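Local coordinates for magnetosome protein MamA (Magnetospirillum gryphiswaldense, PDB 3AS8), which probably acts as a tetratricopeptide-repeat scaffold that recognises copies of itself and assembles into a protein complex associated with magnetosomes, at residues Asn111-Leu116 / Ile130-Ile135. Numbering follows the deposited sequence.
Sequences NVRFRL and IDSFKI. With SO4 (sulfate ion), chain C.
R113 lays its side chain over S132 and I135 of the facing helix. Its CG is anti to the backbone N (chi1 177°) and lies 3.3 Å from S132 O, with CD also close to that O. The bends at chi2 and chi3 then turn CD and NE. At the tip, R113 NH2 donates a hydrogen bond to S132 OG, 3.0 Å away. The bond is fairly straight, and OG lies almost in the guanidinium plane. I135 CD1 sits over the centre of one guanidinium face, while I135 CG2 comes within 3.6 Å of R113 NE. The hydroxyl and the isoleucine thus hold the flat group from its edge and from one face. L116 adds an apolar neighbour to the buried hydroxyl, its CD2 being 3.5 Å from S132 OG.

F114 and F133 meet elsewhere along the same helix pair, away from the R113 guanidinium. Their CE1 atoms are 3.9 Å apart, and the rings meet obliquely with planes at 48°. F133 CE1 also touches the backbone O of F114. F133 continues onto A149, I150 and S153 of helix 144-156.

On helix 110-122, R115 NE donates a hydrogen bond to N111 OD1. R115 NH2 donates another, 3.0 Å long, to O4 of a sulfate ion that was probably picked up during crystallisation. L116 and R113 also touch helix 92-105.

The two helix segments run antiparallel at 157°, with axes 8.2 Å apart at closest approach. Such closely packed antiparallel helices, layered between neighbouring helices, are typical of the tetratricopeptide-repeat fold.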
loop_
_atom_site.group_PDB
_atom_site.type_symbol
_atom_site.label_atom_id
_atom_site.label_comp_id
_atom_site.label_asym_id
_atom_site.label_seq_id
_atom_site.Cartn_x
_atom_site.Cartn_y
_atom_site.Cartn_z
ATOM N N ASN A 111 -1.371 7.356 3.201
ATOM C CA ASN A 111 -1.068 6.625 1.999
ATOM C C ASN A 111 -2.115 5.582 1.700
ATOM O O ASN A 111 -2.516 5.442 0.575
ATOM C CB ASN A 111 0.345 5.996 1.988
ATOM C CG ASN A 111 0.775 5.573 0.604
ATOM O OD1 ASN A 111 0.604 6.327 -0.352
ATOM N ND2 ASN A 111 1.245 4.333 0.467
ATOM N N VAL A 112 -2.483 4.787 2.671
ATOM C CA VAL A 112 -3.505 3.753 2.455
ATOM C C VAL A 112 -4.809 4.358 1.924
ATOM O O VAL A 112 -5.365 3.915 0.896
ATOM C CB VAL A 112 -3.741 2.892 3.720
ATOM C CG1 VAL A 112 -5.117 2.099 3.624
ATOM C CG2 VAL A 112 -2.609 1.867 3.959
ATOM N N ARG A 113 -5.259 5.474 2.501
ATOM C CA ARG A 113 -6.531 6.052 2.084
ATOM C C ARG A 113 -6.370 6.663 0.699
ATOM O O ARG A 113 -7.261 6.571 -0.118
ATOM C CB ARG A 113 -6.949 7.175 3.076
ATOM C CG ARG A 113 -8.206 7.912 2.733
ATOM C CD ARG A 113 -9.400 7.035 2.563
ATOM N NE ARG A 113 -9.918 6.535 3.827
ATOM C CZ ARG A 113 -11.036 5.819 3.963
ATOM N NH1 ARG A 113 -11.436 5.477 5.161
ATOM N NH2 ARG A 113 -11.808 5.513 2.947
ATOM N N PHE A 114 -5.235 7.321 0.447
ATOM C CA PHE A 114 -4.918 7.878 -0.881
ATOM C C PHE A 114 -4.914 6.827 -1.993
ATOM O O PHE A 114 -5.628 6.989 -2.938
ATOM C CB PHE A 114 -3.643 8.627 -0.865
ATOM C CG PHE A 114 -3.311 9.248 -2.190
ATOM C CD1 PHE A 114 -4.043 10.336 -2.683
ATOM C CD2 PHE A 114 -2.343 8.697 -3.000
ATOM C CE1 PHE A 114 -3.772 10.853 -3.883
ATOM C CE2 PHE A 114 -2.041 9.226 -4.160
ATOM C CZ PHE A 114 -2.742 10.288 -4.652
ATOM N N ARG A 115 -4.221 5.700 -1.777
ATOM C CA ARG A 115 -4.151 4.636 -2.761
ATOM C C ARG A 115 -5.476 3.937 -2.955
ATOM O O ARG A 115 -5.792 3.508 -4.061
ATOM C CB ARG A 115 -3.006 3.637 -2.412
ATOM C CG ARG A 115 -1.611 4.332 -2.266
ATOM C CD ARG A 115 -1.127 4.909 -3.517
ATOM N NE ARG A 115 0.061 5.686 -3.235
ATOM C CZ ARG A 115 0.701 6.463 -4.091
ATOM N NH1 ARG A 115 1.748 7.162 -3.662
ATOM N NH2 ARG A 115 0.307 6.548 -5.371
ATOM N N LEU A 116 -6.280 3.855 -1.902
ATOM C CA LEU A 116 -7.624 3.376 -2.016
ATOM C C LEU A 116 -8.451 4.263 -2.963
ATOM O O LEU A 116 -9.174 3.793 -3.846
ATOM C CB LEU A 116 -8.290 3.344 -0.660
ATOM C CG LEU A 116 -9.798 2.996 -0.649
ATOM C CD1 LEU A 116 -10.062 1.675 -1.358
ATOM C CD2 LEU A 116 -10.371 3.000 0.823
ATOM N N ILE A 130 -13.746 9.921 -4.604
ATOM C CA ILE A 130 -13.782 11.275 -4.084
ATOM C C ILE A 130 -14.015 11.265 -2.581
ATOM O O ILE A 130 -13.392 12.042 -1.877
ATOM C CB ILE A 130 -14.789 12.102 -4.811
ATOM C CG1 ILE A 130 -14.243 12.461 -6.164
ATOM C CG2 ILE A 130 -15.146 13.479 -4.047
ATOM C CD1 ILE A 130 -15.222 13.072 -7.051
ATOM N N ASP A 131 -14.922 10.439 -2.122
ATOM C CA ASP A 131 -15.138 10.184 -0.697
ATOM C C ASP A 131 -13.799 9.864 -0.011
ATOM O O ASP A 131 -13.428 10.464 1.005
ATOM C CB ASP A 131 -16.120 9.007 -0.512
ATOM C CG ASP A 131 -17.605 9.364 -0.827
ATOM O OD1 ASP A 131 -18.399 8.426 -0.788
ATOM O OD2 ASP A 131 -17.978 10.540 -1.097
ATOM N N SER A 132 -13.042 8.934 -0.577
ATOM C CA SER A 132 -11.756 8.536 0.016
ATOM C C SER A 132 -10.714 9.660 -0.051
ATOM O O SER A 132 -10.053 9.964 0.959
ATOM C CB SER A 132 -11.245 7.218 -0.656
ATOM O OG SER A 132 -11.813 6.117 0.042
ATOM N N PHE A 133 -10.602 10.330 -1.193
ATOM C CA PHE A 133 -9.751 11.511 -1.330
ATOM C C PHE A 133 -10.082 12.626 -0.332
ATOM O O PHE A 133 -9.199 13.212 0.266
ATOM C CB PHE A 133 -9.730 12.100 -2.757
ATOM C CG PHE A 133 -9.148 11.202 -3.819
ATOM C CD1 PHE A 133 -7.945 10.527 -3.621
ATOM C CD2 PHE A 133 -9.795 11.045 -5.062
ATOM C CE1 PHE A 133 -7.393 9.726 -4.630
ATOM C CE2 PHE A 133 -9.240 10.230 -6.058
ATOM C CZ PHE A 133 -8.038 9.560 -5.835
ATOM N N LYS A 134 -11.363 12.861 -0.067
ATOM C CA LYS A 134 -11.711 13.794 0.967
ATOM C C LYS A 134 -11.342 13.433 2.418
ATOM O O LYS A 134 -10.978 14.310 3.183
ATOM C CB LYS A 134 -13.160 14.147 0.843
ATOM C CG LYS A 134 -13.360 15.003 -0.424
ATOM C CD LYS A 134 -14.792 15.570 -0.518
ATOM C CE LYS A 134 -14.947 16.394 -1.817
ATOM N NZ LYS A 134 -16.328 16.871 -1.905
ATOM N N ILE A 135 -11.344 12.157 2.732
ATOM C CA ILE A 135 -10.855 11.663 3.991
ATOM C C ILE A 135 -9.353 11.806 4.078
ATOM O O ILE A 135 -8.829 12.219 5.096
ATOM C CB ILE A 135 -11.318 10.210 4.215
ATOM C CG1 ILE A 135 -12.848 10.155 4.277
ATOM C CG2 ILE A 135 -10.743 9.649 5.521
ATOM C CD1 ILE A 135 -13.460 8.729 4.198
HETATM S S SO4 C . 3.461 8.169 -6.766
HETATM O O1 SO4 C . 3.687 6.732 -6.566
HETATM O O2 SO4 C . 3.985 8.931 -5.624
HETATM O O3 SO4 C . 4.152 8.601 -7.981
HETATM O O4 SO4 C . 2.038 8.454 -6.966
#